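Local coordinates for protein rubber oxygenase (Streptomyces sp., PDB 5O1L) that cleaves the double bonds of poly(cis-1,4-isoprene) in natural and synthetic rubber by adding dioxygen, using a non-covalently bound b-type heme, at residues Leu78-Asp86 / Leu182-Lys193; Met228-Met239 / Trp279-Leu290. All coordinates share one frame; numbering follows the deposited sequence.

Contact 1 of 2, residues Leu78-Asp86 / Leu182-Lys193; sequences LLKQWTRND and LPHGSMIVTAVK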
loop_
_atom_site.group_PDB
_atom_site.type_symbol
_atom_site.label_atom_id
_atom_site.label_comp_id
_atom_site.label_asym_id
_atom_site.label_seq_id
_atom_site.Cartn_x
_atom_site.Cartn_y
_atom_site.Cartn_z
ATOM N N LEU A 78 -2.065 -0.501 25.890
ATOM C CA LEU A 78 -3.533 -0.650 25.809
ATOM C C LEU A 78 -3.965 -1.107 24.446
ATOM O O LEU A 78 -4.731 -2.045 24.299
ATOM C CB LEU A 78 -4.189 0.663 26.148
ATOM C CG LEU A 78 -4.131 1.018 27.608
ATOM C CD1 LEU A 78 -4.405 2.504 27.776
ATOM C CD2 LEU A 78 -5.111 0.105 28.363
ATOM N N LEU A 79 -3.394 -0.507 23.418
ATOM C CA LEU A 79 -3.826 -0.838 22.055
ATOM C C LEU A 79 -3.384 -2.177 21.573
ATOM O O LEU A 79 -4.010 -2.743 20.677
ATOM C CB LEU A 79 -3.454 0.265 21.101
ATOM C CG LEU A 79 -4.365 1.495 21.413
ATOM C CD1 LEU A 79 -4.101 2.532 20.370
ATOM C CD2 LEU A 79 -5.879 1.265 21.551
ATOM N N LYS A 80 -2.388 -2.748 22.209
ATOM C CA LYS A 80 -1.965 -4.097 21.907
ATOM C C LYS A 80 -3.111 -5.056 22.088
ATOM O O LYS A 80 -3.165 -6.045 21.417
ATOM C CB LYS A 80 -0.798 -4.531 22.829
ATOM C CG LYS A 80 0.303 -5.325 22.181
ATOM C CD LYS A 80 1.526 -5.369 23.090
ATOM C CE LYS A 80 1.247 -6.237 24.323
ATOM N NZ LYS A 80 2.481 -6.850 24.910
ATOM N N GLN A 81 -4.034 -4.744 22.997
ATOM C CA GLN A 81 -5.184 -5.564 23.300
ATOM C C GLN A 81 -6.354 -5.412 22.319
ATOM O O GLN A 81 -7.268 -6.177 22.385
ATOM C CB GLN A 81 -5.724 -5.223 24.710
ATOM C CG GLN A 81 -4.700 -5.410 25.834
ATOM C CD GLN A 81 -5.296 -4.991 27.186
ATOM O OE1 GLN A 81 -5.432 -3.793 27.482
ATOM N NE2 GLN A 81 -5.608 -5.960 28.035
ATOM N N TRP A 82 -6.307 -4.431 21.449
ATOM C CA TRP A 82 -7.388 -4.138 20.503
ATOM C C TRP A 82 -7.020 -4.740 19.149
ATOM O O TRP A 82 -6.149 -4.241 18.517
ATOM C CB TRP A 82 -7.597 -2.611 20.425
ATOM C CG TRP A 82 -8.831 -2.256 19.612
ATOM C CD1 TRP A 82 -10.074 -2.783 19.780
ATOM C CD2 TRP A 82 -8.917 -1.331 18.510
ATOM N NE1 TRP A 82 -10.951 -2.245 18.861
ATOM C CE2 TRP A 82 -10.263 -1.355 18.062
ATOM C CE3 TRP A 82 -8.038 -0.459 17.924
ATOM C CZ2 TRP A 82 -10.707 -0.560 17.027
ATOM C CZ3 TRP A 82 -8.481 0.311 16.864
ATOM C CH2 TRP A 82 -9.803 0.264 16.431
ATOM N N THR A 83 -7.589 -5.875 18.818
ATOM C CA THR A 83 -7.114 -6.688 17.694
ATOM C C THR A 83 -8.190 -7.065 16.701
ATOM O O THR A 83 -7.813 -7.460 15.624
ATOM C CB THR A 83 -6.431 -7.962 18.151
ATOM O OG1 THR A 83 -7.405 -8.809 18.768
ATOM C CG2 THR A 83 -5.325 -7.648 19.126
ATOM N N ARG A 84 -9.450 -6.891 16.987
ATOM C CA ARG A 84 -10.485 -7.359 16.074
ATOM C C ARG A 84 -11.522 -6.276 15.858
ATOM O O ARG A 84 -11.793 -5.414 16.701
ATOM C CB ARG A 84 -11.274 -8.558 16.667
ATOM C CG ARG A 84 -10.697 -9.941 16.802
ATOM C CD ARG A 84 -11.788 -10.829 17.467
ATOM N NE ARG A 84 -13.079 -10.827 16.755
ATOM C CZ ARG A 84 -13.974 -11.808 16.852
ATOM N NH1 ARG A 84 -13.782 -12.778 17.746
ATOM N NH2 ARG A 84 -15.114 -11.727 16.178
ATOM N N ASN A 85 -12.107 -6.269 14.652
ATOM C CA ASN A 85 -13.006 -5.242 14.227
ATOM C C ASN A 85 -14.239 -5.035 15.130
ATOM O O ASN A 85 -14.689 -3.945 15.244
ATOM C CB ASN A 85 -13.517 -5.565 12.788
ATOM C CG ASN A 85 -12.466 -5.379 11.714
ATOM O OD1 ASN A 85 -11.455 -4.723 11.863
ATOM N ND2 ASN A 85 -12.780 -5.958 10.551
ATOM N N ASP A 86 -14.727 -6.123 15.710
ATOM C CA ASP A 86 -15.955 -6.006 16.523
ATOM C C ASP A 86 -15.627 -5.775 17.997
ATOM O O ASP A 86 -16.553 -5.748 18.783
ATOM C CB ASP A 86 -16.799 -7.264 16.362
ATOM C CG ASP A 86 -16.139 -8.510 16.928
ATOM O OD1 ASP A 86 -14.952 -8.470 17.372
ATOM O OD2 ASP A 86 -16.788 -9.619 16.886
ATOM N N LEU A 182 -14.892 -7.962 8.018
ATOM C CA LEU A 182 -15.859 -8.788 8.778
ATOM C C LEU A 182 -15.680 -8.559 10.254
ATOM O O LEU A 182 -14.663 -8.104 10.692
ATOM C CB LEU A 182 -15.638 -10.234 8.380
ATOM C CG LEU A 182 -15.796 -10.597 6.907
ATOM C CD1 LEU A 182 -15.484 -12.088 6.697
ATOM C CD2 LEU A 182 -17.174 -10.184 6.384
ATOM N N PRO A 183 -16.648 -8.985 11.090
ATOM C CA PRO A 183 -16.510 -8.748 12.535
ATOM C C PRO A 183 -15.278 -9.368 13.160
ATOM O O PRO A 183 -14.647 -8.757 14.009
ATOM C CB PRO A 183 -17.828 -9.329 13.107
ATOM C CG PRO A 183 -18.790 -9.207 11.961
ATOM C CD PRO A 183 -17.993 -9.494 10.720
ATOM N N HIS A 184 -14.845 -10.522 12.671
ATOM C CA HIS A 184 -13.685 -11.183 13.160
ATOM C C HIS A 184 -12.392 -10.811 12.464
ATOM O O HIS A 184 -11.329 -11.329 12.802
ATOM C CB HIS A 184 -13.822 -12.733 13.068
ATOM C CG HIS A 184 -14.146 -13.228 11.703
ATOM N ND1 HIS A 184 -13.212 -13.634 10.760
ATOM C CD2 HIS A 184 -15.333 -13.240 11.087
ATOM C CE1 HIS A 184 -13.843 -13.934 9.650
ATOM N NE2 HIS A 184 -15.127 -13.753 9.834
ATOM N N GLY A 185 -12.511 -9.950 11.431
ATOM C CA GLY A 185 -11.297 -9.438 10.831
ATOM C C GLY A 185 -10.680 -8.300 11.513
ATOM O O GLY A 185 -11.046 -8.007 12.675
ATOM N N SER A 186 -9.678 -7.671 10.865
ATOM C CA SER A 186 -8.900 -6.702 11.552
ATOM C C SER A 186 -8.544 -5.434 10.736
ATOM O O SER A 186 -7.812 -4.585 11.227
ATOM C CB SER A 186 -7.613 -7.331 12.112
ATOM O OG SER A 186 -6.802 -7.797 11.095
ATOM N N MET A 187 -9.113 -5.252 9.541
ATOM C CA MET A 187 -8.687 -4.095 8.796
ATOM C C MET A 187 -9.146 -2.803 9.360
ATOM O O MET A 187 -8.469 -1.763 9.156
ATOM C CB MET A 187 -9.037 -4.209 7.273
ATOM C CG MET A 187 -8.449 -3.154 6.366
ATOM S SD MET A 187 -6.636 -3.231 6.381
ATOM C CE MET A 187 -6.240 -1.507 6.463
ATOM N N ILE A 188 -10.269 -2.743 10.069
ATOM C CA ILE A 188 -10.607 -1.471 10.709
ATOM C C ILE A 188 -9.594 -1.105 11.796
ATOM O O ILE A 188 -9.141 0.018 11.868
ATOM C CB ILE A 188 -11.987 -1.555 11.313
ATOM C CG1 ILE A 188 -13.033 -1.790 10.199
ATOM C CG2 ILE A 188 -12.266 -0.262 12.116
ATOM C CD1 ILE A 188 -14.429 -2.076 10.687
ATOM N N VAL A 189 -9.233 -2.103 12.583
ATOM C CA VAL A 189 -8.179 -1.950 13.588
ATOM C C VAL A 189 -6.886 -1.460 12.949
ATOM O O VAL A 189 -6.336 -0.449 13.392
ATOM C CB VAL A 189 -7.985 -3.228 14.358
ATOM C CG1 VAL A 189 -6.868 -3.087 15.345
ATOM C CG2 VAL A 189 -9.304 -3.636 15.004
ATOM N N THR A 190 -6.447 -2.128 11.872
ATOM C CA THR A 190 -5.206 -1.766 11.209
ATOM C C THR A 190 -5.311 -0.376 10.645
ATOM O O THR A 190 -4.395 0.405 10.741
ATOM C CB THR A 190 -4.940 -2.768 10.079
ATOM O OG1 THR A 190 -4.672 -4.005 10.743
ATOM C CG2 THR A 190 -3.752 -2.333 9.205
ATOM N N ALA A 191 -6.450 -0.052 10.005
ATOM C CA ALA A 191 -6.601 1.285 9.448
ATOM C C ALA A 191 -6.556 2.387 10.480
ATOM O O ALA A 191 -5.912 3.443 10.279
ATOM C CB ALA A 191 -7.892 1.403 8.662
ATOM N N VAL A 192 -7.243 2.217 11.591
ATOM C CA VAL A 192 -7.284 3.206 12.627
ATOM C C VAL A 192 -5.859 3.359 13.276
ATOM O O VAL A 192 -5.379 4.479 13.455
ATOM C CB VAL A 192 -8.329 2.908 13.679
ATOM C CG1 VAL A 192 -8.162 3.826 14.882
ATOM C CG2 VAL A 192 -9.718 3.001 13.117
ATOM N N LYS A 193 -5.209 2.235 13.542
ATOM C CA LYS A 193 -3.854 2.326 14.070
ATOM C C LYS A 193 -2.921 2.994 13.085
ATOM O O LYS A 193 -2.066 3.769 13.497
ATOM C CB LYS A 193 -3.375 0.919 14.431
ATOM C CG LYS A 193 -4.085 0.340 15.677
ATOM C CD LYS A 193 -3.515 -0.998 16.078
ATOM C CE LYS A 193 -4.243 -1.538 17.286
ATOM N NZ LYS A 193 -3.678 -2.829 17.729
#
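Asn85 takes part in three of the six hydrogen bonds that join the 78-86 segment to residues 182-193. Its backbone N donates to Gly185 O at 2.8 Å, and its side-chain amide works in both directions. With CG anti to the carbonyl carbon (chi1 -72°), the amide lies against the turn: OD1 accepts from Ile188 N at 2.9 Å, a bent bond of 132° at the hydrogen, while ND2 gives a straighter bond to Leu182 O, also 2.9 Å. Leu182 O is doubly used, since Gly185 N, closing the type I turn 182-185, reaches it from the other face of the carbonyl; the second ND2 bond goes to Ala180 O. Asp86 N adds a weak bond to Pro183 O.

At the other end Lys193, extended beyond CG, slides past Trp82 and places NZ between two carbonyls. NZ lies 3.0 Å from Trp82 O, nearly in line with that C=O, and 3.0 Å from Leu79 O, standing above the latter's plane. Trp82 N takes the opposite face of Leu79 O, closing the type I turn 79-82, and NZ thereby bonds to the carbonyls of both end residues of that turn. Between these polar ends, Val189 CG2 sits over the six-membered ring of Trp82, 4.0 Å from its centroid and 14° off the normal, a CH-pi contact; Val192 CG1 meets the ring edge. Trp82 NE1 is satisfied by Gln87 O.

Ile188 N belongs to the first turn of helix 187-204, whose N-cap residue, Ser186, makes no capping bond with its side chain. This is loop-to-helix-start packing, at the N-terminal entrance to the helix that holds His198, the probable axial ligand of the heme iron.

Contact 2 of 2, residues Met228-Met239 / Trp279-Leu290; sequences MVTWHSLATFVM and WDAANAQSKQVL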
loop_
_atom_site.group_PDB
_atom_site.type_symbol
_atom_site.label_atom_id
_atom_site.label_comp_id
_atom_site.label_asym_id
_atom_site.label_seq_id
_atom_site.Cartn_x
_atom_site.Cartn_y
_atom_site.Cartn_z
ATOM N N MET A 228 -2.605 9.436 -1.521
ATOM C CA MET A 228 -3.205 9.004 -2.798
ATOM C C MET A 228 -2.192 8.572 -3.850
ATOM O O MET A 228 -2.425 7.656 -4.596
ATOM C CB MET A 228 -4.197 10.039 -3.312
ATOM C CG MET A 228 -5.450 10.038 -2.511
ATOM S SD MET A 228 -6.299 8.431 -2.345
ATOM C CE MET A 228 -6.439 7.979 -3.986
ATOM N N VAL A 229 -1.022 9.211 -3.863
ATOM C CA VAL A 229 0.056 8.719 -4.710
ATOM C C VAL A 229 0.382 7.291 -4.406
ATOM O O VAL A 229 0.511 6.418 -5.293
ATOM C CB VAL A 229 1.293 9.670 -4.622
ATOM C CG1 VAL A 229 2.473 9.019 -5.311
ATOM C CG2 VAL A 229 0.978 11.007 -5.206
ATOM N N THR A 230 0.627 6.993 -3.140
ATOM C CA THR A 230 0.923 5.665 -2.659
ATOM C C THR A 230 -0.262 4.706 -3.009
ATOM O O THR A 230 -0.079 3.553 -3.459
ATOM C CB THR A 230 1.342 5.698 -1.194
ATOM O OG1 THR A 230 2.635 6.327 -1.195
ATOM C CG2 THR A 230 1.427 4.301 -0.675
ATOM N N TRP A 231 -1.496 5.193 -2.813
ATOM C CA TRP A 231 -2.657 4.380 -3.178
ATOM C C TRP A 231 -2.617 3.944 -4.677
ATOM O O TRP A 231 -2.908 2.796 -5.012
ATOM C CB TRP A 231 -3.908 5.228 -2.901
ATOM C CG TRP A 231 -5.223 4.555 -2.994
ATOM C CD1 TRP A 231 -5.968 4.063 -1.949
ATOM C CD2 TRP A 231 -6.068 4.394 -4.130
ATOM N NE1 TRP A 231 -7.191 3.597 -2.375
ATOM C CE2 TRP A 231 -7.267 3.762 -3.732
ATOM C CE3 TRP A 231 -5.934 4.665 -5.482
ATOM C CZ2 TRP A 231 -8.316 3.535 -4.599
ATOM C CZ3 TRP A 231 -6.972 4.405 -6.346
ATOM C CH2 TRP A 231 -8.124 3.809 -5.929
ATOM N N HIS A 232 -2.212 4.864 -5.563
ATOM C CA HIS A 232 -2.109 4.543 -6.984
ATOM C C HIS A 232 -1.017 3.526 -7.264
ATOM O O HIS A 232 -1.160 2.736 -8.191
ATOM C CB HIS A 232 -1.911 5.793 -7.780
ATOM C CG HIS A 232 -3.187 6.545 -7.937
ATOM N ND1 HIS A 232 -4.309 6.051 -8.529
ATOM C CD2 HIS A 232 -3.519 7.800 -7.516
ATOM C CE1 HIS A 232 -5.265 6.969 -8.481
ATOM N NE2 HIS A 232 -4.794 8.045 -7.895
ATOM N N SER A 233 0.021 3.508 -6.439
ATOM C CA SER A 233 1.123 2.517 -6.558
ATOM C C SER A 233 0.678 1.141 -6.114
ATOM O O SER A 233 1.365 0.183 -6.466
ATOM C CB SER A 233 2.342 2.958 -5.781
ATOM O OG SER A 233 2.268 2.668 -4.418
ATOM N N LEU A 234 -0.458 1.057 -5.469
ATOM C CA LEU A 234 -1.070 -0.159 -4.975
ATOM C C LEU A 234 -2.252 -0.509 -5.804
ATOM O O LEU A 234 -2.085 -1.217 -6.799
ATOM C CB LEU A 234 -1.459 0.029 -3.479
ATOM C CG LEU A 234 -0.236 0.097 -2.578
ATOM C CD1 LEU A 234 -0.559 0.757 -1.237
ATOM C CD2 LEU A 234 0.288 -1.311 -2.343
ATOM N N ALA A 235 -3.433 -0.014 -5.530
ATOM C CA ALA A 235 -4.672 -0.390 -6.240
ATOM C C ALA A 235 -4.591 -0.250 -7.768
ATOM O O ALA A 235 -4.842 -1.179 -8.500
ATOM C CB ALA A 235 -5.811 0.419 -5.728
ATOM N N THR A 236 -4.278 0.964 -8.216
ATOM C CA THR A 236 -4.396 1.196 -9.653
ATOM C C THR A 236 -3.332 0.388 -10.391
ATOM O O THR A 236 -3.596 -0.122 -11.502
ATOM C CB THR A 236 -4.163 2.702 -9.936
ATOM O OG1 THR A 236 -5.063 3.379 -9.009
ATOM C CG2 THR A 236 -4.591 3.062 -11.280
ATOM N N PHE A 237 -2.127 0.333 -9.839
ATOM C CA PHE A 237 -1.055 -0.460 -10.442
ATOM C C PHE A 237 -1.379 -1.933 -10.502
ATOM O O PHE A 237 -1.240 -2.576 -11.560
ATOM C CB PHE A 237 0.236 -0.269 -9.581
ATOM C CG PHE A 237 1.354 -1.230 -9.931
ATOM C CD1 PHE A 237 2.040 -1.073 -11.043
ATOM C CD2 PHE A 237 1.647 -2.250 -9.058
ATOM C CE1 PHE A 237 3.150 -1.976 -11.339
ATOM C CE2 PHE A 237 2.670 -3.152 -9.325
ATOM C CZ PHE A 237 3.401 -2.975 -10.456
ATOM N N VAL A 238 -1.848 -2.516 -9.421
ATOM C CA VAL A 238 -2.127 -3.949 -9.416
ATOM C C VAL A 238 -3.180 -4.285 -10.392
ATOM O O VAL A 238 -3.051 -5.306 -11.113
ATOM C CB VAL A 238 -2.474 -4.425 -7.989
ATOM C CG1 VAL A 238 -3.012 -5.841 -7.958
ATOM C CG2 VAL A 238 -1.283 -4.329 -7.164
ATOM N N MET A 239 -4.274 -3.522 -10.459
ATOM C CA MET A 239 -5.340 -3.820 -11.444
ATOM C C MET A 239 -4.781 -3.729 -12.837
ATOM O O MET A 239 -5.107 -4.604 -13.693
ATOM C CB MET A 239 -6.554 -2.916 -11.231
ATOM C CG MET A 239 -7.683 -3.219 -12.159
ATOM S SD MET A 239 -8.278 -4.941 -12.053
ATOM C CE MET A 239 -8.883 -5.010 -10.361
ATOM N N TRP A 279 -12.808 3.494 -11.830
ATOM C CA TRP A 279 -11.563 3.166 -12.445
ATOM C C TRP A 279 -11.082 4.165 -13.475
ATOM O O TRP A 279 -9.923 4.435 -13.531
ATOM C CB TRP A 279 -11.550 1.803 -13.073
ATOM C CG TRP A 279 -11.341 0.700 -12.104
ATOM C CD1 TRP A 279 -12.216 -0.290 -11.789
ATOM C CD2 TRP A 279 -10.217 0.563 -11.236
ATOM N NE1 TRP A 279 -11.635 -1.104 -10.866
ATOM C CE2 TRP A 279 -10.422 -0.600 -10.476
ATOM C CE3 TRP A 279 -9.049 1.284 -11.036
ATOM C CZ2 TRP A 279 -9.523 -1.003 -9.499
ATOM C CZ3 TRP A 279 -8.186 0.867 -10.051
ATOM C CH2 TRP A 279 -8.442 -0.267 -9.308
ATOM N N ASP A 280 -12.006 4.687 -14.261
ATOM C CA ASP A 280 -11.590 5.709 -15.226
ATOM C C ASP A 280 -10.924 6.896 -14.548
ATOM O O ASP A 280 -9.839 7.338 -14.979
ATOM C CB ASP A 280 -12.778 6.173 -16.065
ATOM C CG ASP A 280 -13.211 5.164 -17.104
ATOM O OD1 ASP A 280 -12.433 4.268 -17.439
ATOM O OD2 ASP A 280 -14.385 5.361 -17.598
ATOM N N ALA A 281 -11.487 7.368 -13.457
ATOM C CA ALA A 281 -10.911 8.449 -12.724
ATOM C C ALA A 281 -9.557 8.080 -12.138
ATOM O O ALA A 281 -8.587 8.836 -12.177
ATOM C CB ALA A 281 -11.856 8.987 -11.680
ATOM N N ALA A 282 -9.499 6.872 -11.545
ATOM C CA ALA A 282 -8.249 6.474 -10.913
ATOM C C ALA A 282 -7.112 6.312 -11.923
ATOM O O ALA A 282 -5.998 6.715 -11.643
ATOM C CB ALA A 282 -8.436 5.151 -10.208
ATOM N N ASN A 283 -7.429 5.721 -13.088
ATOM C CA ASN A 283 -6.410 5.448 -14.066
ATOM C C ASN A 283 -5.852 6.770 -14.642
ATOM O O ASN A 283 -4.657 6.920 -14.774
ATOM C CB ASN A 283 -6.961 4.577 -15.191
ATOM C CG ASN A 283 -7.214 3.140 -14.770
ATOM O OD1 ASN A 283 -6.563 2.679 -13.872
ATOM N ND2 ASN A 283 -8.113 2.476 -15.394
ATOM N N ALA A 284 -6.778 7.711 -14.835
ATOM C CA ALA A 284 -6.299 9.009 -15.341
ATOM C C ALA A 284 -5.477 9.768 -14.319
ATOM O O ALA A 284 -4.447 10.339 -14.649
ATOM C CB ALA A 284 -7.493 9.814 -15.763
ATOM N N GLN A 285 -5.884 9.701 -13.064
ATOM C CA GLN A 285 -5.149 10.344 -11.992
ATOM C C GLN A 285 -3.747 9.773 -11.787
ATOM O O GLN A 285 -2.793 10.510 -11.624
ATOM C CB GLN A 285 -5.930 10.386 -10.727
ATOM C CG GLN A 285 -5.263 11.095 -9.579
ATOM C CD GLN A 285 -6.166 11.226 -8.431
ATOM O OE1 GLN A 285 -6.303 10.346 -7.586
ATOM N NE2 GLN A 285 -6.965 12.297 -8.435
ATOM N N SER A 286 -3.618 8.452 -11.785
ATOM C CA SER A 286 -2.313 7.817 -11.628
ATOM C C SER A 286 -1.304 8.335 -12.659
ATOM O O SER A 286 -0.163 8.593 -12.298
ATOM C CB SER A 286 -2.519 6.342 -11.729
ATOM O OG SER A 286 -1.216 5.711 -11.529
ATOM N N LYS A 287 -1.768 8.517 -13.898
ATOM C CA LYS A 287 -0.853 8.999 -14.938
ATOM C C LYS A 287 -0.320 10.374 -14.621
ATOM O O LYS A 287 0.813 10.661 -14.986
ATOM C CB LYS A 287 -1.561 9.007 -16.285
ATOM C CG LYS A 287 -1.734 7.645 -16.836
ATOM C CD LYS A 287 -2.532 7.669 -18.167
ATOM C CE LYS A 287 -2.694 6.259 -18.744
ATOM N NZ LYS A 287 -3.677 5.392 -17.997
ATOM N N GLN A 288 -1.103 11.207 -13.945
ATOM C CA GLN A 288 -0.706 12.561 -13.644
ATOM C C GLN A 288 0.022 12.699 -12.331
ATOM O O GLN A 288 0.861 13.575 -12.156
ATOM C CB GLN A 288 -1.922 13.442 -13.578
ATOM C CG GLN A 288 -1.651 14.871 -13.964
ATOM C CD GLN A 288 -2.957 15.617 -13.965
ATOM O OE1 GLN A 288 -3.781 15.512 -14.880
ATOM N NE2 GLN A 288 -3.157 16.336 -12.943
ATOM N N VAL A 289 -0.328 11.897 -11.326
ATOM C CA VAL A 289 0.214 12.098 -9.990
ATOM C C VAL A 289 1.232 11.099 -9.522
ATOM O O VAL A 289 1.951 11.425 -8.592
ATOM C CB VAL A 289 -0.860 12.220 -8.916
ATOM C CG1 VAL A 289 -1.919 13.248 -9.297
ATOM C CG2 VAL A 289 -1.492 10.894 -8.610
ATOM N N LEU A 290 1.262 9.894 -10.140
ATOM C CA LEU A 290 2.261 8.944 -9.760
ATOM C C LEU A 290 3.388 8.933 -10.794
ATOM O O LEU A 290 4.550 9.113 -10.432
ATOM C CB LEU A 290 1.627 7.558 -9.587
ATOM C CG LEU A 290 2.554 6.394 -9.351
ATOM C CD1 LEU A 290 3.301 6.576 -8.058
ATOM C CD2 LEU A 290 1.847 5.082 -9.405
HETATM O O HOH W 1 -0.764 3.103 -11.016
HETATM O O HOH W 2 -5.763 0.263 -13.239
#
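Knobs-into-holes packing joins helix 224-244 to helix 279-289 within the globin-clan catalytic domain, the segment axes passing 9.8 Å apart at a crossing angle of -123°. His232 is one knob, set among Ala282, Gln285, Ser286 and Val289; Thr236 is the next, among Trp279, Ala282, Asn283 and Ser286. The imidazole of His232 is fixed at both nitrogens. NE2 donates to Gln285 OE1 at 2.8 Å, with 175° at the hydrogen, the acceptor lying in the ring plane and the donor on a carbonyl lone pair, although ring and amide planes stand 85° apart. ND1 is hydrogen-bonded to Thr236 OG1 at 2.8 Å, one turn on in the same helix. One ring face meets the backbone at Ser286 N and the other Trp231 CE3, so the ring is covered on both faces.

A wider pi-type turn at 232-236 interrupts the regular helical bonding, and water links His232 O to Ser286 OG. On the pocket side of the same helix, Thr230 touches the heme. Leu290 CD1 packs on Val229 CG1 at 3.8 Å. At the far end Met239, bent at chi2 and chi3, lays CG over the six-membered ring of Trp279, 4.2 Å from its centroid.

In the fold
The two contacts share no helix and lie on opposite sides of the chain's centre, their own centres about 27 Å apart. Contact 1 is partly buried, about 18 Å from the chain centre, and joins loop to loop and loop to helix; five of its six hydrogen bonds end on main-chain carbonyls. Contact 2, about 12 Å from that centre, has no exposed residue among those that touch; two helices interlock through side chains, and one direct hydrogen bond spans them alongside bridging waters. Contact 2 holds a heme-pocket residue; contact 1 only approaches the heme, with the side chain of Met187 about 6 Å from it, though helix 187-204 holds His198, the probable axial ligand.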